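Local structure of multi-copper Oxidase CueO (Ochrobactrum, 6EVG) at residues 331-336 and 413-418; 421-426 and 474-479; 442-447 and 458-463. The protein oxidises lignin model compounds and lignosulfonate as a laccase-like copper enzyme, probably passing the electrons through its coppers to dioxygen. One frame throughout, in Å; residues are numbered along the deposited sequence.

Contact 1 of 3, residues 331-336 and 413-418; sequences KRRSFF and IDVEAK
R333 reaches across from one strand to lay its guanidinium against V415 of the other. The strands, 332-336 and 415-417, run roughly antiparallel but are not hydrogen-bonded neighbours: their axes stay 11.0 Å apart, so side chains must bridge the space. In R333, CG stands anti to the carbonyl carbon (chi1 -57°) and the chain is extended from CG to NE, giving the reach that a long, unbranched residue affords. One face of the guanidinium receives V415 CG1 over its centre, 3.6 Å from R333 CZ. On the opposite face lies K331 CE, displaced toward the rim, so the flat group is sandwiched between aliphatic carbons. At its edge, R333 NH2 makes a weak hydrogen bond to E416 O at 3.0 Å, bent to 127° at the hydrogen. A water makes a second link, accepting from R333 NH1 at 2.9 Å and from E416 N at 3.0 Å. The two methyls of V415 divide the work: with CG1 anti to the backbone N (chi1 162°), CG1 serves the guanidinium while CG2 meets F335 CZ at 3.9 Å. Beta-branching thus suits V415 to two partners at once, and the F335 ring goes on to meet W425 and F488. R333 NE forms a salt bridge with E423 OE1. The arginine's charge is therefore likely to be balanced by that carboxylate, while the weak bond to the carbonyl O of E416 and the bridging water probably steady the far end of the group, and carbon contacts hold its plane between the two sheets of this cupredoxin-type domain.

Contact 2 of 3, residues 421-426 and 474-479; sequences SWEIWD and VHFDRE
W422 and H475, a non-hydrogen-bonded antiparallel pair, stack their rings on one face of the sheet; the backbone bonds come from the residues beside them. E423 and V474 form the hydrogen-bonded pair, E423 N to V474 O at 3.0 Å and V474 N to E423 O at 2.8 Å. F476, also the centre of an inverse gamma turn, gives a nearly straight N-H bond to S421 O at 3.0 Å. Among the aromatic contacts, W422 and H475 make an offset stack, the six-membered ring and the imidazole 4.0 Å apart at their centroids; both being flat, they lie face to face with planes only 12° apart. H475 CG lies anti to its backbone N (chi1 -169°), and its CB also makes a CH-pi contact over the indole. On the face that carries E423 and V474, V474 CG2 sits over the five-membered ring of W425, while W425 CZ2 approaches the F476 ring at its edge, 3.7 Å from CZ. Within 421-426, the long E423 chain passes F476 CE2, and its OE1 takes a straight 2.8 Å bond from W425 NE1 on its anti lone pair, satisfying the buried indole N-H; R333 salt-bridges the same oxygen. Strand 422-428 lies between 332-336 and 469-475 in the sheet; W422 packs on W460, and F476 reaches I438 and F504 of the facing sheet.

Contact 3 of 3, residues 442-447 and 458-463; sequences SFRILS and SGWKDT
F443 and K461 pair their backbones in a single antiparallel bridge, F443 N to K461 O and K461 N to F443 O, each 2.9 Å. Past this pair the chains spread and water fills in: one molecule joins I445 N to G459 O, another I445 O to S458 O. CG of F443 stands between the backbone N and the carbonyl carbon (chi1 61°); K461 O lies over one face of the ring, offset toward the rim. The bend at chi2 (-67°) sets R444 CD over the W460 face, 3.7 Å from the centroid of the six-membered ring, and the further bend at chi3 turns NE toward S458. Its guanidinium then grips S458 O side-on, NE at 3.0 Å and NH2 at 2.9 Å from that one oxygen, while NH1 bonds to D322 O. An alanine here would probably leave S458 O with fewer donors, D322 O without this mate and the W460 face without its CH-pi partner. S442 CB packs beside W460 CE3 at 3.6 Å, where a small residue leaves room for the indole. K461 NZ bonds to T463 O and forms salt bridges with E268 and D249, and the segment leads into strand 463-466. Strand 442-448, outermost in its sheet, has 469-475 as its neighbour there.

In the fold
From the N-terminal side, contact 1 comes first, its ends separated by 76 residues that hold helix 341-348 and the unmodelled residues 350-391. It ties the outermost strands of two sheets in the last cupredoxin-like domain. Contact 2 follows in series, within one of those sheets, and is joined to contact 1 through the neighbouring strands 332-336 and 422-428. The 47 residues it encloses contain H434, a copper ligand, and contact 3 nests inside them, fastening the loop after 442-448 to that strand before the chain enters 463-466 of the other sheet. Contacts 2 and 3 meet where 469-475 borders 442-448. C490 and H495, which bind the same copper, follow all three contacts.

Contact 1 of 3, residues 331-336 and 413-418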
loop_
_atom_site.group_PDB
_atom_site.type_symbol
_atom_site.label_atom_id
_atom_site.label_comp_id
_atom_site.label_asym_id
_atom_site.label_seq_id
_atom_site.Cartn_x
_atom_site.Cartn_y
_atom_site.Cartn_z
ATOM N N LYS A 331 -21.030 -1.949 -17.622
ATOM C CA LYS A 331 -20.120 -1.471 -18.625
ATOM C C LYS A 331 -18.856 -2.234 -18.517
ATOM O O LYS A 331 -18.427 -2.517 -17.397
ATOM C CB LYS A 331 -19.854 0.042 -18.402
ATOM C CG LYS A 331 -19.121 0.691 -19.588
ATOM C CD LYS A 331 -18.990 2.206 -19.455
ATOM C CE LYS A 331 -18.196 2.805 -20.590
ATOM N NZ LYS A 331 -18.873 2.769 -21.920
ATOM N N ARG A 332 -18.234 -2.508 -19.642
ATOM C CA ARG A 332 -16.922 -3.097 -19.704
ATOM C C ARG A 332 -15.943 -2.073 -20.215
ATOM O O ARG A 332 -16.191 -1.433 -21.266
ATOM C CB ARG A 332 -16.910 -4.369 -20.555
ATOM C CG ARG A 332 -15.661 -5.258 -20.308
ATOM C CD ARG A 332 -15.875 -6.674 -20.758
ATOM N NE ARG A 332 -14.770 -7.523 -20.387
ATOM C CZ ARG A 332 -14.889 -8.605 -19.680
ATOM N NH1 ARG A 332 -16.096 -9.031 -19.281
ATOM N NH2 ARG A 332 -13.813 -9.284 -19.403
ATOM N N ARG A 333 -14.831 -1.921 -19.540
ATOM C CA ARG A 333 -13.737 -1.074 -19.945
ATOM C C ARG A 333 -12.485 -1.864 -20.114
ATOM O O ARG A 333 -12.388 -2.989 -19.579
ATOM C CB ARG A 333 -13.507 0.094 -18.960
ATOM C CG ARG A 333 -14.711 0.972 -18.733
ATOM C CD ARG A 333 -14.321 2.237 -17.959
ATOM N NE ARG A 333 -15.513 2.915 -17.459
ATOM C CZ ARG A 333 -16.034 4.019 -17.944
ATOM N NH1 ARG A 333 -15.533 4.620 -19.007
ATOM N NH2 ARG A 333 -17.162 4.484 -17.401
ATOM N N SER A 334 -11.481 -1.278 -20.731
ATOM C CA SER A 334 -10.171 -1.846 -20.892
ATOM C C SER A 334 -9.109 -0.791 -20.727
ATOM O O SER A 334 -9.267 0.334 -21.219
ATOM C CB SER A 334 -10.056 -2.444 -22.305
ATOM O OG SER A 334 -11.038 -3.428 -22.589
ATOM N N PHE A 335 -8.006 -1.154 -20.039
ATOM C CA PHE A 335 -6.855 -0.314 -19.912
ATOM C C PHE A 335 -5.605 -1.094 -20.126
ATOM O O PHE A 335 -5.482 -2.244 -19.646
ATOM C CB PHE A 335 -6.829 0.462 -18.567
ATOM C CG PHE A 335 -8.013 1.341 -18.383
ATOM C CD1 PHE A 335 -8.080 2.577 -18.995
ATOM C CD2 PHE A 335 -9.128 0.918 -17.709
ATOM C CE1 PHE A 335 -9.236 3.337 -18.894
ATOM C CE2 PHE A 335 -10.270 1.661 -17.611
ATOM C CZ PHE A 335 -10.332 2.888 -18.225
ATOM N N PHE A 336 -4.644 -0.504 -20.787
ATOM C CA PHE A 336 -3.319 -1.049 -21.096
ATOM C C PHE A 336 -2.257 -0.168 -20.427
ATOM O O PHE A 336 -2.251 1.070 -20.599
ATOM C CB PHE A 336 -3.125 -1.105 -22.622
ATOM C CG PHE A 336 -1.765 -1.510 -23.055
ATOM C CD1 PHE A 336 -1.181 -2.681 -22.592
ATOM C CD2 PHE A 336 -1.026 -0.709 -23.913
ATOM C CE1 PHE A 336 0.079 -3.061 -23.033
ATOM C CE2 PHE A 336 0.256 -1.077 -24.325
ATOM C CZ PHE A 336 0.758 -2.271 -23.903
ATOM N N ILE A 413 -10.645 14.453 -17.785
ATOM C CA ILE A 413 -11.376 13.380 -17.136
ATOM C C ILE A 413 -11.414 12.199 -18.093
ATOM O O ILE A 413 -11.958 12.281 -19.201
ATOM C CB ILE A 413 -12.787 13.783 -16.705
ATOM C CG1 ILE A 413 -12.746 14.970 -15.741
ATOM C CG2 ILE A 413 -13.578 12.612 -16.172
ATOM C CD1 ILE A 413 -11.933 14.731 -14.493
ATOM N N ASP A 414 -10.861 11.074 -17.684
ATOM C CA ASP A 414 -10.768 9.871 -18.531
ATOM C C ASP A 414 -11.998 8.985 -18.482
ATOM O O ASP A 414 -12.221 8.253 -19.460
ATOM C CB ASP A 414 -9.504 9.102 -18.122
ATOM C CG ASP A 414 -8.247 9.973 -18.275
ATOM O OD1 ASP A 414 -7.849 10.183 -19.419
ATOM O OD2 ASP A 414 -7.775 10.511 -17.243
ATOM N N VAL A 415 -12.670 8.965 -17.328
ATOM C CA VAL A 415 -13.777 8.053 -17.061
ATOM C C VAL A 415 -14.874 8.796 -16.364
ATOM O O VAL A 415 -14.633 9.504 -15.363
ATOM C CB VAL A 415 -13.294 6.851 -16.198
ATOM C CG1 VAL A 415 -14.432 6.120 -15.539
ATOM C CG2 VAL A 415 -12.365 5.929 -16.985
ATOM N N GLU A 416 -16.098 8.574 -16.824
ATOM C CA GLU A 416 -17.301 8.954 -16.121
ATOM C C GLU A 416 -18.042 7.698 -15.707
ATOM O O GLU A 416 -18.525 6.986 -16.559
ATOM C CB GLU A 416 -18.218 9.848 -16.981
ATOM C CG GLU A 416 -17.599 11.155 -17.346
ATOM C CD GLU A 416 -18.497 12.070 -18.181
ATOM O OE1 GLU A 416 -19.665 11.743 -18.429
ATOM O OE2 GLU A 416 -17.994 13.165 -18.501
ATOM N N ALA A 417 -18.063 7.420 -14.409
ATOM C CA ALA A 417 -18.686 6.176 -13.863
ATOM C C ALA A 417 -19.966 6.508 -13.163
ATOM O O ALA A 417 -20.026 7.482 -12.396
ATOM C CB ALA A 417 -17.743 5.467 -12.912
ATOM N N LYS A 418 -21.033 5.761 -13.381
ATOM C CA LYS A 418 -22.260 6.039 -12.629
ATOM C C LYS A 418 -22.069 5.762 -11.139
ATOM O O LYS A 418 -21.548 4.686 -10.753
ATOM C CB LYS A 418 -23.417 5.237 -13.186
ATOM C CG LYS A 418 -23.817 5.628 -14.587
ATOM C CD LYS A 418 -25.136 5.044 -15.032
ATOM C CE LYS A 418 -25.032 3.562 -15.270
ATOM N NZ LYS A 418 -26.031 3.086 -16.273
HETATM O O HOH W 1 -16.473 7.347 -19.496
#

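Contact 2 of 3, residues 421-426 and 474-479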
loop_
_atom_site.group_PDB
_atom_site.type_symbol
_atom_site.label_atom_id
_atom_site.label_comp_id
_atom_site.label_asym_id
_atom_site.label_seq_id
_atom_site.Cartn_x
_atom_site.Cartn_y
_atom_site.Cartn_z
ATOM N N SER A 421 -22.489 2.223 -9.301
ATOM C CA SER A 421 -22.539 1.211 -10.306
ATOM C C SER A 421 -21.388 0.241 -10.255
ATOM O O SER A 421 -20.413 0.445 -9.492
ATOM C CB SER A 421 -22.638 1.836 -11.689
ATOM O OG SER A 421 -21.406 2.392 -12.103
ATOM N N TRP A 422 -21.509 -0.856 -10.988
ATOM C CA TRP A 422 -20.488 -1.878 -11.136
ATOM C C TRP A 422 -20.017 -1.880 -12.585
ATOM O O TRP A 422 -20.853 -1.817 -13.510
ATOM C CB TRP A 422 -21.120 -3.249 -10.837
ATOM C CG TRP A 422 -21.621 -3.406 -9.451
ATOM C CD1 TRP A 422 -22.846 -3.090 -9.001
ATOM C CD2 TRP A 422 -20.900 -4.017 -8.339
ATOM N NE1 TRP A 422 -22.986 -3.448 -7.676
ATOM C CE2 TRP A 422 -21.807 -4.015 -7.252
ATOM C CE3 TRP A 422 -19.652 -4.562 -8.183
ATOM C CZ2 TRP A 422 -21.478 -4.537 -5.993
ATOM C CZ3 TRP A 422 -19.352 -5.142 -6.954
ATOM C CH2 TRP A 422 -20.251 -5.104 -5.877
ATOM N N GLU A 423 -18.726 -2.081 -12.805
ATOM C CA GLU A 423 -18.139 -2.220 -14.128
ATOM C C GLU A 423 -17.100 -3.345 -14.105
ATOM O O GLU A 423 -16.515 -3.601 -13.044
ATOM C CB GLU A 423 -17.462 -0.928 -14.583
ATOM C CG GLU A 423 -18.360 0.290 -14.626
ATOM C CD GLU A 423 -17.676 1.537 -15.208
ATOM O OE1 GLU A 423 -16.430 1.495 -15.395
ATOM O OE2 GLU A 423 -18.376 2.522 -15.520
ATOM N N ILE A 424 -16.862 -3.969 -15.235
ATOM C CA ILE A 424 -15.733 -4.906 -15.394
ATOM C C ILE A 424 -14.660 -4.224 -16.173
ATOM O O ILE A 424 -14.940 -3.684 -17.254
ATOM C CB ILE A 424 -16.186 -6.230 -16.068
ATOM C CG1 ILE A 424 -17.193 -6.906 -15.139
ATOM C CG2 ILE A 424 -14.995 -7.061 -16.402
ATOM C CD1 ILE A 424 -17.948 -8.072 -15.704
ATOM N N TRP A 425 -13.445 -4.229 -15.644
ATOM C CA TRP A 425 -12.292 -3.654 -16.319
ATOM C C TRP A 425 -11.310 -4.768 -16.702
ATOM O O TRP A 425 -10.877 -5.551 -15.827
ATOM C CB TRP A 425 -11.593 -2.655 -15.436
ATOM C CG TRP A 425 -12.347 -1.379 -15.179
ATOM C CD1 TRP A 425 -13.686 -1.124 -15.321
ATOM C CD2 TRP A 425 -11.774 -0.135 -14.733
ATOM N NE1 TRP A 425 -13.974 0.189 -15.068
ATOM C CE2 TRP A 425 -12.823 0.803 -14.674
ATOM C CE3 TRP A 425 -10.487 0.245 -14.367
ATOM C CZ2 TRP A 425 -12.609 2.140 -14.322
ATOM C CZ3 TRP A 425 -10.268 1.573 -14.016
ATOM C CH2 TRP A 425 -11.299 2.491 -14.011
ATOM N N ASP A 426 -10.944 -4.816 -17.968
ATOM C CA ASP A 426 -9.836 -5.594 -18.530
ATOM C C ASP A 426 -8.569 -4.793 -18.334
ATOM O O ASP A 426 -8.515 -3.628 -18.756
ATOM C CB ASP A 426 -10.102 -5.875 -20.083
ATOM C CG ASP A 426 -11.177 -6.903 -20.340
ATOM O OD1 ASP A 426 -11.153 -8.014 -19.790
ATOM O OD2 ASP A 426 -12.109 -6.654 -21.142
ATOM N N VAL A 474 -15.363 -3.731 -10.524
ATOM C CA VAL A 474 -15.209 -2.473 -9.746
ATOM C C VAL A 474 -16.561 -1.967 -9.292
ATOM O O VAL A 474 -17.528 -1.939 -10.090
ATOM C CB VAL A 474 -14.526 -1.412 -10.620
ATOM C CG1 VAL A 474 -14.208 -0.175 -9.792
ATOM C CG2 VAL A 474 -13.286 -1.918 -11.320
ATOM N N HIS A 475 -16.628 -1.530 -8.036
ATOM C CA HIS A 475 -17.792 -0.931 -7.450
ATOM C C HIS A 475 -17.494 0.539 -7.131
ATOM O O HIS A 475 -16.603 0.820 -6.327
ATOM C CB HIS A 475 -18.225 -1.680 -6.194
ATOM C CG HIS A 475 -19.558 -1.281 -5.670
ATOM N ND1 HIS A 475 -19.865 -1.337 -4.352
ATOM C CD2 HIS A 475 -20.670 -0.838 -6.304
ATOM C CE1 HIS A 475 -21.118 -0.965 -4.174
ATOM N NE2 HIS A 475 -21.644 -0.682 -5.359
ATOM N N PHE A 476 -18.229 1.456 -7.757
ATOM C CA PHE A 476 -17.976 2.906 -7.655
ATOM C C PHE A 476 -18.822 3.493 -6.552
ATOM O O PHE A 476 -19.784 4.235 -6.796
ATOM C CB PHE A 476 -18.235 3.572 -8.991
ATOM C CG PHE A 476 -17.227 3.197 -10.013
ATOM C CD1 PHE A 476 -16.000 3.852 -10.075
ATOM C CD2 PHE A 476 -17.467 2.149 -10.901
ATOM C CE1 PHE A 476 -15.079 3.491 -11.008
ATOM C CE2 PHE A 476 -16.516 1.818 -11.815
ATOM C CZ PHE A 476 -15.317 2.449 -11.880
ATOM N N ASP A 477 -18.503 3.146 -5.301
ATOM C CA ASP A 477 -19.395 3.478 -4.193
ATOM C C ASP A 477 -19.175 4.837 -3.551
ATOM O O ASP A 477 -19.947 5.233 -2.671
ATOM C CB ASP A 477 -19.364 2.391 -3.109
ATOM C CG ASP A 477 -17.958 2.212 -2.516
ATOM O OD1 ASP A 477 -16.890 1.951 -3.184
ATOM O OD2 ASP A 477 -17.858 2.375 -1.285
ATOM N N ARG A 478 -18.153 5.584 -3.963
ATOM C CA ARG A 478 -17.861 6.895 -3.378
ATOM C C ARG A 478 -17.924 8.008 -4.442
ATOM O O ARG A 478 -17.555 7.805 -5.592
ATOM C CB ARG A 478 -16.495 6.876 -2.725
ATOM C CG ARG A 478 -16.540 6.155 -1.373
ATOM C CD ARG A 478 -15.204 5.590 -1.093
ATOM N NE ARG A 478 -15.087 4.253 -1.598
ATOM C CZ ARG A 478 -14.008 3.439 -1.599
ATOM N NH1 ARG A 478 -12.782 3.758 -1.258
ATOM N NH2 ARG A 478 -14.246 2.229 -2.041
ATOM N N GLU A 479 -18.392 9.166 -4.013
ATOM C CA GLU A 479 -18.604 10.279 -4.949
ATOM C C GLU A 479 -17.344 11.054 -5.235
ATOM O O GLU A 479 -16.586 11.428 -4.307
ATOM C CB GLU A 479 -19.638 11.231 -4.401
ATOM C CG GLU A 479 -19.967 12.375 -5.362
ATOM C CD GLU A 479 -21.259 13.032 -4.984
ATOM O OE1 GLU A 479 -21.332 13.824 -4.008
ATOM O OE2 GLU A 479 -22.265 12.764 -5.666
#

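Contact 3 of 3, residues 442-447 and 458-463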
loop_
_atom_site.group_PDB
_atom_site.type_symbol
_atom_site.label_atom_id
_atom_site.label_comp_id
_atom_site.label_asym_id
_atom_site.label_seq_id
_atom_site.Cartn_x
_atom_site.Cartn_y
_atom_site.Cartn_z
ATOM N N SER A 442 -13.607 0.175 -4.975
ATOM C CA SER A 442 -13.108 -1.116 -4.540
ATOM C C SER A 442 -13.368 -2.131 -5.637
ATOM O O SER A 442 -14.274 -1.939 -6.443
ATOM C CB SER A 442 -13.728 -1.550 -3.227
ATOM O OG SER A 442 -13.441 -0.641 -2.190
ATOM N N PHE A 443 -12.609 -3.239 -5.666
ATOM C CA PHE A 443 -12.842 -4.225 -6.691
ATOM C C PHE A 443 -12.630 -5.648 -6.186
ATOM O O PHE A 443 -12.008 -5.893 -5.130
ATOM C CB PHE A 443 -11.994 -3.971 -7.946
ATOM C CG PHE A 443 -10.522 -4.002 -7.740
ATOM C CD1 PHE A 443 -9.795 -5.184 -7.743
ATOM C CD2 PHE A 443 -9.793 -2.820 -7.532
ATOM C CE1 PHE A 443 -8.417 -5.204 -7.617
ATOM C CE2 PHE A 443 -8.410 -2.805 -7.410
ATOM C CZ PHE A 443 -7.737 -4.007 -7.419
ATOM N N ARG A 444 -13.198 -6.559 -6.956
ATOM C CA ARG A 444 -12.973 -7.997 -6.819
ATOM C C ARG A 444 -12.223 -8.485 -8.029
ATOM O O ARG A 444 -12.638 -8.191 -9.164
ATOM C CB ARG A 444 -14.293 -8.779 -6.696
ATOM C CG ARG A 444 -15.241 -8.312 -5.630
ATOM C CD ARG A 444 -14.749 -8.529 -4.206
ATOM N NE ARG A 444 -14.544 -9.936 -3.851
ATOM C CZ ARG A 444 -15.526 -10.789 -3.578
ATOM N NH1 ARG A 444 -16.797 -10.456 -3.590
ATOM N NH2 ARG A 444 -15.187 -12.049 -3.222
ATOM N N ILE A 445 -11.152 -9.239 -7.866
ATOM C CA ILE A 445 -10.449 -9.821 -8.996
ATOM C C ILE A 445 -11.314 -11.016 -9.497
ATOM O O ILE A 445 -11.637 -11.933 -8.752
ATOM C CB ILE A 445 -9.050 -10.286 -8.626
ATOM C CG1 ILE A 445 -8.201 -9.108 -8.156
ATOM C CG2 ILE A 445 -8.419 -11.037 -9.781
ATOM C CD1 ILE A 445 -6.864 -9.471 -7.583
ATOM N N LEU A 446 -11.665 -10.962 -10.772
ATOM C CA LEU A 446 -12.386 -12.061 -11.451
ATOM C C LEU A 446 -11.497 -13.082 -12.046
ATOM O O LEU A 446 -11.793 -14.292 -11.980
ATOM C CB LEU A 446 -13.313 -11.486 -12.546
ATOM C CG LEU A 446 -14.359 -10.508 -12.108
ATOM C CD1 LEU A 446 -15.070 -9.947 -13.321
ATOM C CD2 LEU A 446 -15.358 -11.068 -11.125
ATOM N N SER A 447 -10.402 -12.691 -12.627
ATOM C CA SER A 447 -9.484 -13.601 -13.317
ATOM C C SER A 447 -8.103 -12.990 -13.409
ATOM O O SER A 447 -7.982 -11.749 -13.525
ATOM C CB SER A 447 -10.015 -13.993 -14.687
ATOM O OG SER A 447 -9.953 -12.946 -15.613
ATOM N N SER A 458 -8.873 -12.956 -3.390
ATOM C CA SER A 458 -10.251 -12.978 -3.899
ATOM C C SER A 458 -11.208 -12.036 -3.202
ATOM O O SER A 458 -12.351 -11.902 -3.655
ATOM C CB SER A 458 -10.818 -14.393 -3.838
ATOM O OG SER A 458 -11.028 -14.788 -2.469
ATOM N N GLY A 459 -10.782 -11.424 -2.097
ATOM C CA GLY A 459 -11.674 -10.546 -1.338
ATOM C C GLY A 459 -11.746 -9.122 -1.924
ATOM O O GLY A 459 -11.418 -8.899 -3.079
ATOM N N TRP A 460 -12.185 -8.188 -1.098
ATOM C CA TRP A 460 -12.163 -6.780 -1.563
ATOM C C TRP A 460 -10.763 -6.259 -1.639
ATOM O O TRP A 460 -9.985 -6.429 -0.647
ATOM C CB TRP A 460 -13.024 -5.908 -0.642
ATOM C CG TRP A 460 -14.469 -6.048 -0.858
ATOM C CD1 TRP A 460 -15.420 -6.593 -0.040
ATOM C CD2 TRP A 460 -15.195 -5.638 -2.053
ATOM N NE1 TRP A 460 -16.652 -6.562 -0.622
ATOM C CE2 TRP A 460 -16.558 -5.947 -1.856
ATOM C CE3 TRP A 460 -14.812 -4.983 -3.212
ATOM C CZ2 TRP A 460 -17.526 -5.622 -2.804
ATOM C CZ3 TRP A 460 -15.807 -4.655 -4.145
ATOM C CH2 TRP A 460 -17.114 -4.943 -3.929
ATOM N N LYS A 461 -10.412 -5.626 -2.758
ATOM C CA LYS A 461 -9.075 -5.073 -2.929
ATOM C C LYS A 461 -9.170 -3.670 -3.529
ATOM O O LYS A 461 -10.191 -3.246 -4.083
ATOM C CB LYS A 461 -8.203 -6.016 -3.780
ATOM C CG LYS A 461 -7.714 -7.219 -2.890
ATOM C CD LYS A 461 -6.776 -8.177 -3.522
ATOM C CE LYS A 461 -5.512 -7.555 -3.983
ATOM N NZ LYS A 461 -4.661 -6.842 -2.970
ATOM N N ASP A 462 -8.066 -2.931 -3.357
ATOM C CA ASP A 462 -7.900 -1.643 -4.024
ATOM C C ASP A 462 -6.616 -1.551 -4.810
ATOM O O ASP A 462 -6.452 -0.549 -5.539
ATOM C CB ASP A 462 -8.062 -0.440 -3.033
ATOM C CG ASP A 462 -7.048 -0.439 -1.899
ATOM O OD1 ASP A 462 -5.821 -0.485 -2.195
ATOM O OD2 ASP A 462 -7.466 -0.370 -0.714
ATOM N N THR A 463 -5.687 -2.509 -4.697
ATOM C CA THR A 463 -4.422 -2.490 -5.375
ATOM C C THR A 463 -4.178 -3.962 -5.808
ATOM O O THR A 463 -4.412 -4.852 -5.005
ATOM C CB THR A 463 -3.281 -1.984 -4.486
ATOM O OG1 THR A 463 -3.677 -0.696 -3.939
ATOM C CG2 THR A 463 -2.005 -1.841 -5.212
HETATM O O HOH W 2 -13.397 -13.815 -1.328
HETATM O O HOH W 3 -12.909 -12.522 -6.373
HETATM O O HOH W 4 -10.183 -9.767 -5.347
#